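GTPase activator-like protein (Chaetomium thermophilum, PDB 6SSH) probably acts as a GTPase-activating protein, this chain being the Rap/ran-GAP domain of a longer TSC2-like protein. Local coordinates at residues His31-Gly36 and Ile106-Ser111; Val75-Thr80 and Gly100-Asn105; Met82-Glu87 and Ile93-His98; Phe124-Ile129 and Pro164-Ile169. All coordinates share one frame; numbering follows the deposited sequence. Where two conformers were deposited one is given.

Contact 1. Residues His31-Gly36 and Ile106-Ser111; sequences HRFLKG and IVWNDS
F33 of helix 28-37 faces W108 of strand 104-109, with their CA atoms 9.8 Å apart. This is helix-on-sheet packing in an alpha/beta fold, where the helix lies on one face of the central mixed sheet. The contact is apolar and buried. The F33 chain places CG anti to the backbone N (chi1 159°), which carries its ring down onto the strand. The two side chains run antiparallel past one another. W108 CZ3 comes closest, 3.6 Å from F33 CB. The F33 ring and the six-membered ring of W108 meet obliquely, with planes at 48° and centroids 5.3 Å apart. Two residues earlier in the strand, I106 CG2 reaches F33 CZ at 4.3 Å. L183 and V187 of helix 183-201 close in on F33 from the same side of the sheet, and the Y30 ring meets W108 edge-to-face. Just past the strand end, N109 OD1 accepts two bonds from S111. S111 OG, at 2.7 Å from N109 OD1, lies in the carbonyl plane on a lone pair. S111 N, at 3.0 Å from N109 OD1, lies above that plane and closes an Asx turn.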
loop_
_atom_site.group_PDB
_atom_site.type_symbol
_atom_site.label_atom_id
_atom_site.label_comp_id
_atom_site.label_asym_id
_atom_site.label_seq_id
_atom_site.Cartn_x
_atom_site.Cartn_y
_atom_site.Cartn_z
ATOM N N HIS A 31 -1.988 -6.644 -9.356
ATOM C CA HIS A 31 -2.677 -7.766 -8.709
ATOM C C HIS A 31 -1.756 -8.940 -8.402
ATOM O O HIS A 31 -1.866 -9.575 -7.377
ATOM C CB HIS A 31 -3.921 -8.183 -9.507
ATOM C CG HIS A 31 -5.038 -7.196 -9.319
ATOM N ND1 HIS A 31 -5.771 -7.149 -8.152
ATOM C CD2 HIS A 31 -5.477 -6.163 -10.077
ATOM C CE1 HIS A 31 -6.632 -6.139 -8.212
ATOM N NE2 HIS A 31 -6.491 -5.531 -9.370
ATOM N N ARG A 32 -0.813 -9.242 -9.295
ATOM C CA ARG A 32 0.137 -10.324 -9.007
ATOM C C ARG A 32 1.044 -9.903 -7.850
ATOM O O ARG A 32 1.395 -10.709 -7.009
ATOM C CB ARG A 32 0.925 -10.689 -10.244
ATOM C CG ARG A 32 0.127 -11.554 -11.201
ATOM C CD ARG A 32 1.048 -12.057 -12.341
ATOM N NE ARG A 32 1.262 -10.989 -13.305
ATOM C CZ ARG A 32 0.468 -10.743 -14.351
ATOM N NH1 ARG A 32 -0.600 -11.506 -14.584
ATOM N NH2 ARG A 32 0.706 -9.713 -15.151
ATOM N N PHE A 33 1.365 -8.625 -7.754
ATOM C CA PHE A 33 2.162 -8.101 -6.648
ATOM C C PHE A 33 1.405 -8.280 -5.329
ATOM O O PHE A 33 1.989 -8.744 -4.354
ATOM C CB PHE A 33 2.472 -6.625 -6.899
ATOM C CG PHE A 33 2.845 -5.837 -5.679
ATOM C CD1 PHE A 33 4.104 -5.976 -5.124
ATOM C CD2 PHE A 33 1.955 -4.935 -5.079
ATOM C CE1 PHE A 33 4.441 -5.288 -4.001
ATOM C CE2 PHE A 33 2.351 -4.233 -3.947
ATOM C CZ PHE A 33 3.577 -4.399 -3.453
ATOM N N LEU A 34 0.107 -7.948 -5.269
ATOM C CA LEU A 34 -0.648 -8.188 -4.023
ATOM C C LEU A 34 -0.591 -9.627 -3.547
ATOM O O LEU A 34 -0.395 -9.886 -2.354
ATOM C CB LEU A 34 -2.117 -7.850 -4.260
ATOM C CG LEU A 34 -2.448 -6.349 -4.439
ATOM C CD1 LEU A 34 -3.963 -6.240 -4.626
ATOM C CD2 LEU A 34 -1.990 -5.526 -3.271
ATOM N N LYS A 35 -0.657 -10.554 -4.495
ATOM C CA LYS A 35 -0.654 -11.960 -4.161
ATOM C C LYS A 35 0.681 -12.388 -3.629
ATOM O O LYS A 35 0.768 -13.382 -2.910
ATOM C CB LYS A 35 -1.044 -12.781 -5.393
ATOM C CG LYS A 35 -2.484 -12.611 -5.761
ATOM C CD LYS A 35 -2.822 -13.399 -7.022
ATOM C CE LYS A 35 -4.158 -12.990 -7.598
ATOM N NZ LYS A 35 -4.565 -13.864 -8.749
ATOM N N GLY A 36 1.766 -11.682 -3.979
ATOM C CA GLY A 36 3.040 -11.970 -3.362
ATOM C C GLY A 36 3.299 -11.286 -2.039
ATOM O O GLY A 36 4.106 -11.719 -1.197
ATOM N N ILE A 106 2.077 1.981 0.893
ATOM C CA ILE A 106 2.632 1.543 -0.385
ATOM C C ILE A 106 1.794 2.135 -1.478
ATOM O O ILE A 106 0.521 2.012 -1.423
ATOM C CB ILE A 106 2.657 0.021 -0.469
ATOM C CG1 ILE A 106 3.539 -0.542 0.633
ATOM C CG2 ILE A 106 3.078 -0.460 -1.863
ATOM C CD1 ILE A 106 3.312 -2.018 0.902
ATOM N N VAL A 107 2.377 2.774 -2.485
ATOM C CA VAL A 107 1.674 3.397 -3.574
ATOM C C VAL A 107 2.083 2.768 -4.887
ATOM O O VAL A 107 3.302 2.750 -5.194
ATOM C CB VAL A 107 1.995 4.904 -3.622
ATOM C CG1 VAL A 107 1.310 5.595 -4.801
ATOM C CG2 VAL A 107 1.556 5.585 -2.337
ATOM N N TRP A 108 1.190 2.180 -5.633
ATOM C CA TRP A 108 1.468 1.662 -6.970
ATOM C C TRP A 108 1.098 2.770 -7.936
ATOM O O TRP A 108 -0.080 3.027 -8.204
ATOM C CB TRP A 108 0.705 0.370 -7.223
ATOM C CG TRP A 108 1.129 -0.244 -8.544
ATOM C CD1 TRP A 108 0.898 0.217 -9.791
ATOM C CD2 TRP A 108 1.949 -1.438 -8.702
ATOM N NE1 TRP A 108 1.494 -0.610 -10.742
ATOM C CE2 TRP A 108 2.114 -1.645 -10.074
ATOM C CE3 TRP A 108 2.480 -2.352 -7.817
ATOM C CZ2 TRP A 108 2.855 -2.730 -10.589
ATOM C CZ3 TRP A 108 3.206 -3.432 -8.305
ATOM C CH2 TRP A 108 3.389 -3.601 -9.685
ATOM N N ASN A 109 2.103 3.513 -8.396
ATOM C CA ASN A 109 1.885 4.701 -9.187
ATOM C C ASN A 109 1.839 4.396 -10.678
ATOM O O ASN A 109 2.866 4.429 -11.371
ATOM C CB ASN A 109 2.944 5.735 -8.881
ATOM C CG ASN A 109 2.727 7.003 -9.691
ATOM O OD1 ASN A 109 1.623 7.293 -10.127
ATOM N ND2 ASN A 109 3.821 7.757 -9.905
ATOM N N ASP A 110 0.662 4.098 -11.199
ATOM C CA ASP A 110 0.433 3.975 -12.620
ATOM C C ASP A 110 -0.077 5.276 -13.230
ATOM O O ASP A 110 -0.561 5.269 -14.358
ATOM C CB ASP A 110 -0.539 2.855 -12.935
ATOM C CG ASP A 110 0.132 1.563 -13.325
ATOM O OD1 ASP A 110 1.381 1.523 -13.398
ATOM O OD2 ASP A 110 -0.574 0.558 -13.498
ATOM N N SER A 111 0.083 6.416 -12.571
ATOM C CA SER A 111 -0.514 7.643 -13.082
ATOM C C SER A 111 0.137 8.199 -14.328
ATOM O O SER A 111 -0.484 8.960 -15.026
ATOM C CB SER A 111 -0.467 8.756 -12.049
ATOM O OG SER A 111 0.835 9.241 -11.841
#

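Contact 2. Residues Val75-Thr80 and Gly100-Asn105; sequences VFHVTT and GNDFVN
H77 and D102 form the contact by a single kind of interaction, a histidine-carboxylate hydrogen bond. H77 ND1 donates to D102 OD2 over 2.7 Å, with an N-H...O angle of 155°. The bond uses the syn lone pair of OD2. OD2 sits at the ring edge, 15° out of the ring plane. Ring and carboxylate are nearly coplanar, with planes 19° apart. H77 comes from strand 73-78 and D102 from the loop between helix 93-99 and strand 104-109. The bond thus spans strand 2-10, which lies between the two strands in the sheet. The remaining polar atoms have partners too. D102 OD1 makes a salt bridge to K4 of strand 2-10, and H77 NE2 bonds to Q51 O. Packing adds the H98 ring, which meets that of H77 obliquely. With bonds at both nitrogens, the H77 ring is fixed in rotation. Donation from both is consistent with a doubly protonated, positively charged ring. The buried carboxylate would help to stabilise it, though K4 shares that carboxylate and may weaken the effect.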
loop_
_atom_site.group_PDB
_atom_site.type_symbol
_atom_site.label_atom_id
_atom_site.label_comp_id
_atom_site.label_asym_id
_atom_site.label_seq_id
_atom_site.Cartn_x
_atom_site.Cartn_y
_atom_site.Cartn_z
ATOM N N VAL A 75 -1.226 -6.506 8.468
ATOM C CA VAL A 75 -2.490 -6.445 7.756
ATOM C C VAL A 75 -2.363 -5.300 6.773
ATOM O O VAL A 75 -2.054 -4.152 7.183
ATOM C CB VAL A 75 -3.663 -6.206 8.689
ATOM C CG1 VAL A 75 -4.959 -6.051 7.896
ATOM C CG2 VAL A 75 -3.798 -7.349 9.669
ATOM N N PHE A 76 -2.573 -5.587 5.492
ATOM C CA PHE A 76 -2.564 -4.524 4.474
ATOM C C PHE A 76 -3.968 -3.941 4.342
ATOM O O PHE A 76 -4.991 -4.653 4.461
ATOM C CB PHE A 76 -2.053 -5.059 3.138
ATOM C CG PHE A 76 -0.587 -5.463 3.211
ATOM C CD1 PHE A 76 -0.253 -6.791 3.394
ATOM C CD2 PHE A 76 0.420 -4.491 3.221
ATOM C CE1 PHE A 76 1.097 -7.172 3.503
ATOM C CE2 PHE A 76 1.748 -4.872 3.315
ATOM C CZ PHE A 76 2.058 -6.213 3.475
ATOM N N HIS A 77 -3.994 -2.631 4.135
ATOM C CA HIS A 77 -5.240 -1.889 3.907
ATOM C C HIS A 77 -5.248 -1.514 2.454
ATOM O O HIS A 77 -4.639 -0.514 2.063
ATOM C CB HIS A 77 -5.349 -0.652 4.762
ATOM C CG HIS A 77 -5.408 -0.904 6.222
ATOM N ND1 HIS A 77 -4.987 0.038 7.138
ATOM C CD2 HIS A 77 -5.983 -1.909 6.938
ATOM C CE1 HIS A 77 -5.269 -0.394 8.361
ATOM N NE2 HIS A 77 -5.885 -1.580 8.266
ATOM N N VAL A 78 -5.850 -2.334 1.619
ATOM C CA VAL A 78 -5.711 -2.265 0.162
ATOM C C VAL A 78 -6.950 -1.520 -0.378
ATOM O O VAL A 78 -8.043 -2.071 -0.369
ATOM C CB VAL A 78 -5.600 -3.627 -0.475
ATOM C CG1 VAL A 78 -5.351 -3.490 -1.961
ATOM C CG2 VAL A 78 -4.448 -4.442 0.215
ATOM N N THR A 79 -6.791 -0.303 -0.826
ATOM C CA THR A 79 -7.969 0.513 -1.172
ATOM C C THR A 79 -8.745 -0.130 -2.299
ATOM O O THR A 79 -9.964 -0.034 -2.287
ATOM C CB THR A 79 -7.599 1.972 -1.403
ATOM O OG1 THR A 79 -6.610 2.059 -2.436
ATOM C CG2 THR A 79 -7.085 2.602 -0.120
ATOM N N THR A 80 -8.130 -0.823 -3.250
ATOM C CA THR A 80 -8.848 -1.465 -4.331
ATOM C C THR A 80 -9.668 -2.691 -3.820
ATOM O O THR A 80 -10.563 -3.144 -4.536
ATOM C CB THR A 80 -7.977 -1.904 -5.485
ATOM O OG1 THR A 80 -6.929 -2.774 -4.982
ATOM C CG2 THR A 80 -7.330 -0.702 -6.215
ATOM N N GLY A 100 -5.286 7.039 5.993
ATOM C CA GLY A 100 -4.946 8.288 6.661
ATOM C C GLY A 100 -4.464 8.098 8.066
ATOM O O GLY A 100 -3.826 8.990 8.631
ATOM N N ASN A 101 -4.690 6.911 8.634
ATOM C CA ASN A 101 -4.238 6.579 9.985
ATOM C C ASN A 101 -3.087 5.574 9.976
ATOM O O ASN A 101 -2.734 5.090 11.040
ATOM C CB ASN A 101 -5.422 6.106 10.830
ATOM C CG ASN A 101 -6.248 7.271 11.264
ATOM O OD1 ASN A 101 -5.818 8.135 12.034
ATOM N ND2 ASN A 101 -7.450 7.355 10.695
ATOM N N ASP A 102 -2.566 5.268 8.785
ATOM C CA ASP A 102 -1.419 4.355 8.650
ATOM C C ASP A 102 -0.176 5.173 8.472
ATOM O O ASP A 102 -0.064 6.016 7.584
ATOM C CB ASP A 102 -1.631 3.480 7.456
ATOM C CG ASP A 102 -2.759 2.448 7.633
ATOM O OD1 ASP A 102 -3.121 2.158 8.778
ATOM O OD2 ASP A 102 -3.200 1.916 6.583
ATOM N N PHE A 103 0.821 4.891 9.300
ATOM C CA PHE A 103 2.088 5.617 9.211
ATOM C C PHE A 103 2.735 5.366 7.847
ATOM O O PHE A 103 3.400 6.252 7.300
ATOM C CB PHE A 103 3.026 5.204 10.355
ATOM C CG PHE A 103 2.562 5.616 11.745
ATOM C CD1 PHE A 103 1.898 6.809 11.971
ATOM C CD2 PHE A 103 2.838 4.777 12.837
ATOM C CE1 PHE A 103 1.502 7.170 13.299
ATOM C CE2 PHE A 103 2.504 5.140 14.143
ATOM C CZ PHE A 103 1.801 6.319 14.364
ATOM N N VAL A 104 2.655 4.150 7.358
ATOM C CA VAL A 104 3.308 3.682 6.143
ATOM C C VAL A 104 2.262 3.273 5.122
ATOM O O VAL A 104 1.342 2.520 5.460
ATOM C CB VAL A 104 4.207 2.466 6.460
ATOM C CG1 VAL A 104 4.918 2.011 5.224
ATOM C CG2 VAL A 104 5.194 2.838 7.587
ATOM N N ASN A 105 2.431 3.739 3.873
ATOM C CA ASN A 105 1.592 3.377 2.744
ATOM C C ASN A 105 2.427 3.036 1.543
ATOM O O ASN A 105 3.371 3.770 1.243
ATOM C CB ASN A 105 0.590 4.529 2.395
ATOM C CG ASN A 105 -0.506 4.665 3.402
ATOM O OD1 ASN A 105 -1.421 3.858 3.421
ATOM N ND2 ASN A 105 -0.422 5.620 4.235
#

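Contact 3. Residues Met82-Glu87 and Ile93-His98; sequences MPTNLE and IMKKRH
K95 NZ is held by M82 O and T84 OG1, each 2.9 Å from K95 NZ. T79 O and L21 O also bond to it. Four oxygens thus lie around the buried ammonium group, one more than its three hydrogens, so at least one hydrogen is probably shared. K95 NZ approaches M82 O from above the carbonyl plane, 43° out of it, and not on a lone pair. T84 OG1 is also hydrogen-bonded to A22 O. The chain of K95 is extended beyond CG, which lets NZ reach the loop from the helix. T84 crosses the end of that chain at about a right angle. M82 instead runs alongside it in the opposite direction. M82 SD rests on K95 CG at 3.7 Å, and M82 CB lies by K95 CD at 3.8 Å. The M82 methyl goes further, to H98, where M82 CE is 3.6 Å from H98 CD2. M82 SD is 5.0 Å from the H98 ring centroid and approaches it obliquely. H98 NE2 is bonded to D60 OD1, which also takes a salt bridge from R97. The R97 chain lies over one face of the H98 ring. The whole contact sits in the beta-alpha-beta crossover from strand 73-78 to strand 104-109. The loop of M82-E87 follows the first strand. Helix 93-99 leads on to strand 104-109, which runs parallel to the first, with strand 2-10 between them in the sheet.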
loop_
_atom_site.group_PDB
_atom_site.type_symbol
_atom_site.label_atom_id
_atom_site.label_comp_id
_atom_site.label_asym_id
_atom_site.label_seq_id
_atom_site.Cartn_x
_atom_site.Cartn_y
_atom_site.Cartn_z
ATOM N N MET A 82 -11.497 -2.484 -1.133
ATOM C CA MET A 82 -12.575 -1.855 -0.374
ATOM C C MET A 82 -13.653 -1.391 -1.329
ATOM O O MET A 82 -13.350 -0.845 -2.379
ATOM C CB MET A 82 -12.042 -0.680 0.433
ATOM C CG MET A 82 -10.916 -1.056 1.402
ATOM S SD MET A 82 -10.190 0.429 2.091
ATOM C CE MET A 82 -8.752 -0.272 2.979
ATOM N N PRO A 83 -14.936 -1.578 -0.968
ATOM C CA PRO A 83 -16.012 -1.180 -1.892
ATOM C C PRO A 83 -16.079 0.334 -2.059
ATOM O O PRO A 83 -15.794 1.100 -1.159
ATOM C CB PRO A 83 -17.290 -1.710 -1.213
ATOM C CG PRO A 83 -16.914 -2.007 0.145
ATOM C CD PRO A 83 -15.447 -2.175 0.294
ATOM N N THR A 84 -16.460 0.705 -3.287
ATOM C CA THR A 84 -16.738 2.100 -3.607
ATOM C C THR A 84 -18.222 2.263 -3.849
ATOM O O THR A 84 -18.815 1.512 -4.646
ATOM C CB THR A 84 -15.980 2.484 -4.877
ATOM O OG1 THR A 84 -14.562 2.384 -4.640
ATOM C CG2 THR A 84 -16.281 3.857 -5.353
ATOM N N ASN A 85 -18.799 3.243 -3.194
ATOM C CA ASN A 85 -20.168 3.649 -3.497
ATOM C C ASN A 85 -20.213 5.165 -3.349
ATOM O O ASN A 85 -20.174 5.674 -2.241
ATOM C CB ASN A 85 -21.205 2.954 -2.578
ATOM C CG ASN A 85 -22.614 3.365 -2.902
ATOM O OD1 ASN A 85 -22.896 4.500 -3.262
ATOM N ND2 ASN A 85 -23.516 2.389 -2.866
ATOM N N LEU A 86 -20.199 5.855 -4.496
ATOM C CA LEU A 86 -20.055 7.323 -4.476
ATOM C C LEU A 86 -21.333 8.072 -4.166
ATOM O O LEU A 86 -21.288 9.276 -3.931
ATOM C CB LEU A 86 -19.393 7.793 -5.771
ATOM C CG LEU A 86 -18.008 7.164 -6.035
ATOM C CD1 LEU A 86 -17.526 7.680 -7.455
ATOM C CD2 LEU A 86 -17.063 7.469 -4.974
ATOM N N GLU A 87 -22.463 7.376 -4.213
ATOM C CA GLU A 87 -23.686 7.951 -3.631
ATOM C C GLU A 87 -23.643 7.999 -2.118
ATOM O O GLU A 87 -23.962 9.045 -1.531
ATOM C CB GLU A 87 -24.886 7.165 -4.123
ATOM C CG GLU A 87 -25.322 7.482 -5.526
ATOM C CD GLU A 87 -25.899 8.899 -5.714
ATOM O OE1 GLU A 87 -26.291 9.551 -4.688
ATOM O OE2 GLU A 87 -26.098 9.346 -6.865
ATOM N N ILE A 93 -14.528 8.284 2.483
ATOM C CA ILE A 93 -14.013 8.428 3.845
ATOM C C ILE A 93 -13.835 7.053 4.475
ATOM O O ILE A 93 -12.968 6.904 5.364
ATOM C CB ILE A 93 -14.872 9.337 4.748
ATOM C CG1 ILE A 93 -16.169 8.684 5.108
ATOM C CG2 ILE A 93 -15.038 10.717 4.094
ATOM C CD1 ILE A 93 -17.005 9.553 6.078
ATOM N N MET A 94 -14.607 6.042 4.103
ATOM C CA MET A 94 -14.432 4.732 4.700
ATOM C C MET A 94 -13.073 4.108 4.296
ATOM O O MET A 94 -12.538 3.291 5.032
ATOM C CB MET A 94 -15.623 3.833 4.436
ATOM C CG MET A 94 -16.920 4.322 5.038
ATOM S SD MET A 94 -16.803 4.479 6.824
ATOM C CE MET A 94 -18.463 4.862 7.130
ATOM N N LYS A 95 -12.528 4.491 3.136
ATOM C CA LYS A 95 -11.170 4.043 2.764
ATOM C C LYS A 95 -10.135 4.959 3.379
ATOM O O LYS A 95 -9.106 4.466 3.882
ATOM C CB LYS A 95 -10.998 4.048 1.267
ATOM C CG LYS A 95 -12.060 3.225 0.532
ATOM C CD LYS A 95 -11.619 2.873 -0.881
ATOM C CE LYS A 95 -12.758 2.323 -1.758
ATOM N NZ LYS A 95 -12.270 1.765 -3.041
ATOM N N LYS A 96 -10.343 6.258 3.378
ATOM C CA LYS A 96 -9.387 7.228 3.926
ATOM C C LYS A 96 -9.113 6.968 5.370
ATOM O O LYS A 96 -7.987 7.223 5.868
ATOM C CB LYS A 96 -9.829 8.675 3.669
ATOM C CG LYS A 96 -8.945 9.782 4.096
ATOM C CD LYS A 96 -7.563 9.745 3.453
ATOM C CE LYS A 96 -6.586 10.775 4.001
ATOM N NZ LYS A 96 -6.950 12.152 3.654
ATOM N N ARG A 97 -10.107 6.481 6.123
ATOM C CA ARG A 97 -9.915 6.292 7.558
ATOM C C ARG A 97 -8.822 5.262 7.815
ATOM O O ARG A 97 -8.187 5.341 8.901
ATOM C CB ARG A 97 -11.205 5.903 8.284
ATOM C CG ARG A 97 -11.589 4.413 8.131
ATOM C CD ARG A 97 -12.942 4.167 8.826
ATOM N NE ARG A 97 -13.102 2.783 9.255
ATOM C CZ ARG A 97 -13.576 1.825 8.504
ATOM N NH1 ARG A 97 -13.695 0.634 9.015
ATOM N NH2 ARG A 97 -13.876 1.986 7.230
ATOM N N HIS A 98 -8.609 4.347 6.899
ATOM C CA HIS A 98 -7.514 3.383 7.064
ATOM C C HIS A 98 -6.191 3.997 6.656
ATOM O O HIS A 98 -5.296 4.130 7.485
ATOM C CB HIS A 98 -7.778 2.114 6.284
ATOM C CG HIS A 98 -9.043 1.451 6.656
ATOM N ND1 HIS A 98 -9.211 0.896 7.902
ATOM C CD2 HIS A 98 -10.151 1.199 5.948
ATOM C CE1 HIS A 98 -10.447 0.378 7.949
ATOM N NE2 HIS A 98 -11.031 0.567 6.788
#

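Contact 4. Residues Phe124-Ile129 and Pro164-Ile169; sequences FNYVYI and PGFPEI
F166 packs tightly on V127 and Y126, while P164, G165 and E168 of its loop lie toward solvent. The tight point is V127 CG2, which sits over one face of the F166 ring. It is 3.7 Å from the F166 centroid and 28° off the normal, a CH-pi contact. Its closest atom is F166 CE1, 3.3 Å from V127 CG2. P167 CD covers the opposite face, so the ring is sandwiched. A chi1 of -166° swings the F166 ring away from its own backbone N and in against the strand. The Y126 side chain crosses that of F166 at about a right angle, with Y126 CB 3.8 Å from F166 CE2, and the Y126 ring leads away. W201, in the last turn of helix 183-201, meets both the F166 and the Y126 rings edge-to-face. On the loose side, the residues after I169, 170-174, are not modelled, consistent with a mobile loop. The arrangement is an aromatic cluster in an alpha/beta fold, joining the start of strand 127-134, the loop after strand 155-162 and the C-terminal helix.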
loop_
_atom_site.group_PDB
_atom_site.type_symbol
_atom_site.label_atom_id
_atom_site.label_comp_id
_atom_site.label_asym_id
_atom_site.label_seq_id
_atom_site.Cartn_x
_atom_site.Cartn_y
_atom_site.Cartn_z
ATOM N N PHE A 124 -0.661 11.794 9.907
ATOM C CA PHE A 124 -0.121 10.488 10.352
ATOM C C PHE A 124 0.606 9.730 9.256
ATOM O O PHE A 124 1.272 8.711 9.528
ATOM C CB PHE A 124 -1.204 9.665 10.976
ATOM C CG PHE A 124 -1.916 10.372 12.098
ATOM C CD1 PHE A 124 -3.273 10.661 12.006
ATOM C CD2 PHE A 124 -1.209 10.826 13.210
ATOM C CE1 PHE A 124 -3.928 11.339 13.011
ATOM C CE2 PHE A 124 -1.878 11.519 14.241
ATOM C CZ PHE A 124 -3.239 11.776 14.124
ATOM N N ASN A 125 0.665 10.276 8.059
ATOM C CA ASN A 125 1.366 9.582 6.999
ATOM C C ASN A 125 2.817 10.017 7.016
ATOM O O ASN A 125 3.137 11.155 6.696
ATOM C CB ASN A 125 0.797 9.841 5.631
ATOM C CG ASN A 125 -0.522 9.090 5.322
ATOM O OD1 ASN A 125 -0.955 9.151 4.174
ATOM N ND2 ASN A 125 -1.091 8.378 6.255
ATOM N N TYR A 126 3.699 9.142 7.441
ATOM C CA TYR A 126 5.102 9.474 7.565
ATOM C C TYR A 126 5.900 9.014 6.364
ATOM O O TYR A 126 6.872 9.698 6.047
ATOM C CB TYR A 126 5.702 8.778 8.780
ATOM C CG TYR A 126 5.081 9.158 10.104
ATOM C CD1 TYR A 126 4.389 10.342 10.275
ATOM C CD2 TYR A 126 5.253 8.335 11.202
ATOM C CE1 TYR A 126 3.841 10.657 11.529
ATOM C CE2 TYR A 126 4.681 8.626 12.438
ATOM C CZ TYR A 126 3.989 9.782 12.590
ATOM O OH TYR A 126 3.457 10.082 13.843
ATOM N N VAL A 127 5.563 7.899 5.742
ATOM C CA VAL A 127 6.357 7.255 4.694
ATOM C C VAL A 127 5.463 6.740 3.602
ATOM O O VAL A 127 4.447 6.071 3.915
ATOM C CB VAL A 127 7.128 6.004 5.276
ATOM C CG1 VAL A 127 7.966 5.317 4.167
ATOM C CG2 VAL A 127 8.043 6.418 6.445
ATOM N N TYR A 128 5.843 6.984 2.350
ATOM C CA TYR A 128 5.257 6.352 1.175
ATOM C C TYR A 128 6.352 5.535 0.484
ATOM O O TYR A 128 7.472 6.026 0.237
ATOM C CB TYR A 128 4.684 7.370 0.181
ATOM C CG TYR A 128 3.552 8.186 0.764
ATOM C CD1 TYR A 128 3.759 9.507 1.127
ATOM C CD2 TYR A 128 2.313 7.588 1.025
ATOM C CE1 TYR A 128 2.774 10.266 1.654
ATOM C CE2 TYR A 128 1.304 8.353 1.581
ATOM C CZ TYR A 128 1.558 9.652 1.911
ATOM O OH TYR A 128 0.565 10.481 2.489
ATOM N N ILE A 129 6.061 4.290 0.190
ATOM C CA ILE A 129 6.901 3.388 -0.605
ATOM C C ILE A 129 6.320 3.382 -1.980
ATOM O O ILE A 129 5.210 2.832 -2.175
ATOM C CB ILE A 129 6.977 1.997 -0.024
ATOM C CG1 ILE A 129 7.599 2.033 1.359
ATOM C CG2 ILE A 129 7.759 1.052 -0.948
ATOM C CD1 ILE A 129 7.325 0.859 2.190
ATOM N N PRO A 164 10.104 15.327 6.303
ATOM C CA PRO A 164 11.438 15.836 6.622
ATOM C C PRO A 164 11.899 15.404 8.015
ATOM O O PRO A 164 11.076 15.437 8.930
ATOM C CB PRO A 164 11.257 17.355 6.600
ATOM C CG PRO A 164 10.034 17.574 5.750
ATOM C CD PRO A 164 9.152 16.382 5.937
ATOM N N GLY A 165 13.123 14.930 8.114
ATOM C CA GLY A 165 13.674 14.470 9.385
ATOM C C GLY A 165 13.357 12.994 9.654
ATOM O O GLY A 165 13.913 12.439 10.621
ATOM N N PHE A 166 12.575 12.333 8.804
ATOM C CA PHE A 166 12.256 10.928 9.017
ATOM C C PHE A 166 13.479 10.111 8.637
ATOM O O PHE A 166 14.155 10.399 7.654
ATOM C CB PHE A 166 11.026 10.498 8.202
ATOM C CG PHE A 166 10.486 9.179 8.640
ATOM C CD1 PHE A 166 10.968 8.030 8.080
ATOM C CD2 PHE A 166 9.573 9.104 9.659
ATOM C CE1 PHE A 166 10.543 6.778 8.534
ATOM C CE2 PHE A 166 9.127 7.875 10.102
ATOM C CZ PHE A 166 9.565 6.738 9.553
ATOM N N PRO A 167 13.769 9.041 9.391
ATOM C CA PRO A 167 14.961 8.253 9.020
ATOM C C PRO A 167 14.976 7.744 7.557
ATOM O O PRO A 167 13.977 7.231 7.016
ATOM C CB PRO A 167 14.890 7.025 9.954
ATOM C CG PRO A 167 13.826 7.274 10.941
ATOM C CD PRO A 167 13.129 8.575 10.638
ATOM N N GLU A 168 16.125 7.832 6.906
ATOM C CA GLU A 168 16.264 7.220 5.596
ATOM C C GLU A 168 16.123 5.729 5.713
ATOM O O GLU A 168 16.495 5.091 6.722
ATOM C CB GLU A 168 17.637 7.553 4.969
ATOM C CG GLU A 168 17.908 9.012 4.790
ATOM C CD GLU A 168 19.223 9.271 4.063
ATOM O OE1 GLU A 168 19.919 8.290 3.705
ATOM O OE2 GLU A 168 19.546 10.459 3.857
ATOM N N ILE A 169 15.477 5.195 4.679
ATOM C CA ILE A 169 15.318 3.805 4.429
ATOM C C ILE A 169 15.674 3.699 2.942
ATOM O O ILE A 169 15.217 4.548 2.131
ATOM C CB ILE A 169 13.847 3.392 4.610
ATOM C CG1 ILE A 169 13.306 3.936 5.933
ATOM C CG2 ILE A 169 13.719 1.900 4.536
ATOM C CD1 ILE A 169 11.843 3.899 6.028
#

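Overall arrangement
All four contacts lie within the Rap/ran-GAP domain and are built around its mixed beta-sheet. Contact 3 is nested in the loop closed by contact 2, which is nested in that closed by contact 1. Contact 4 follows in series. Contacts 1 and 2 share strand 104-109, and their centres are 13 Å apart. F33 and H77 lie on opposite faces of the sheet. Contact 3 adjoins contact 2, with centres 12 Å apart, and M82 CE packs against the backbone of H77. Contact 4 uses the neighbouring strand 127-134, whose I129 O probably bonds V107 N. Contacts 3 and 4 are farthest apart, with centres 25 Å apart. Together they pack helices or loops onto both faces of the GAP domain's sheet.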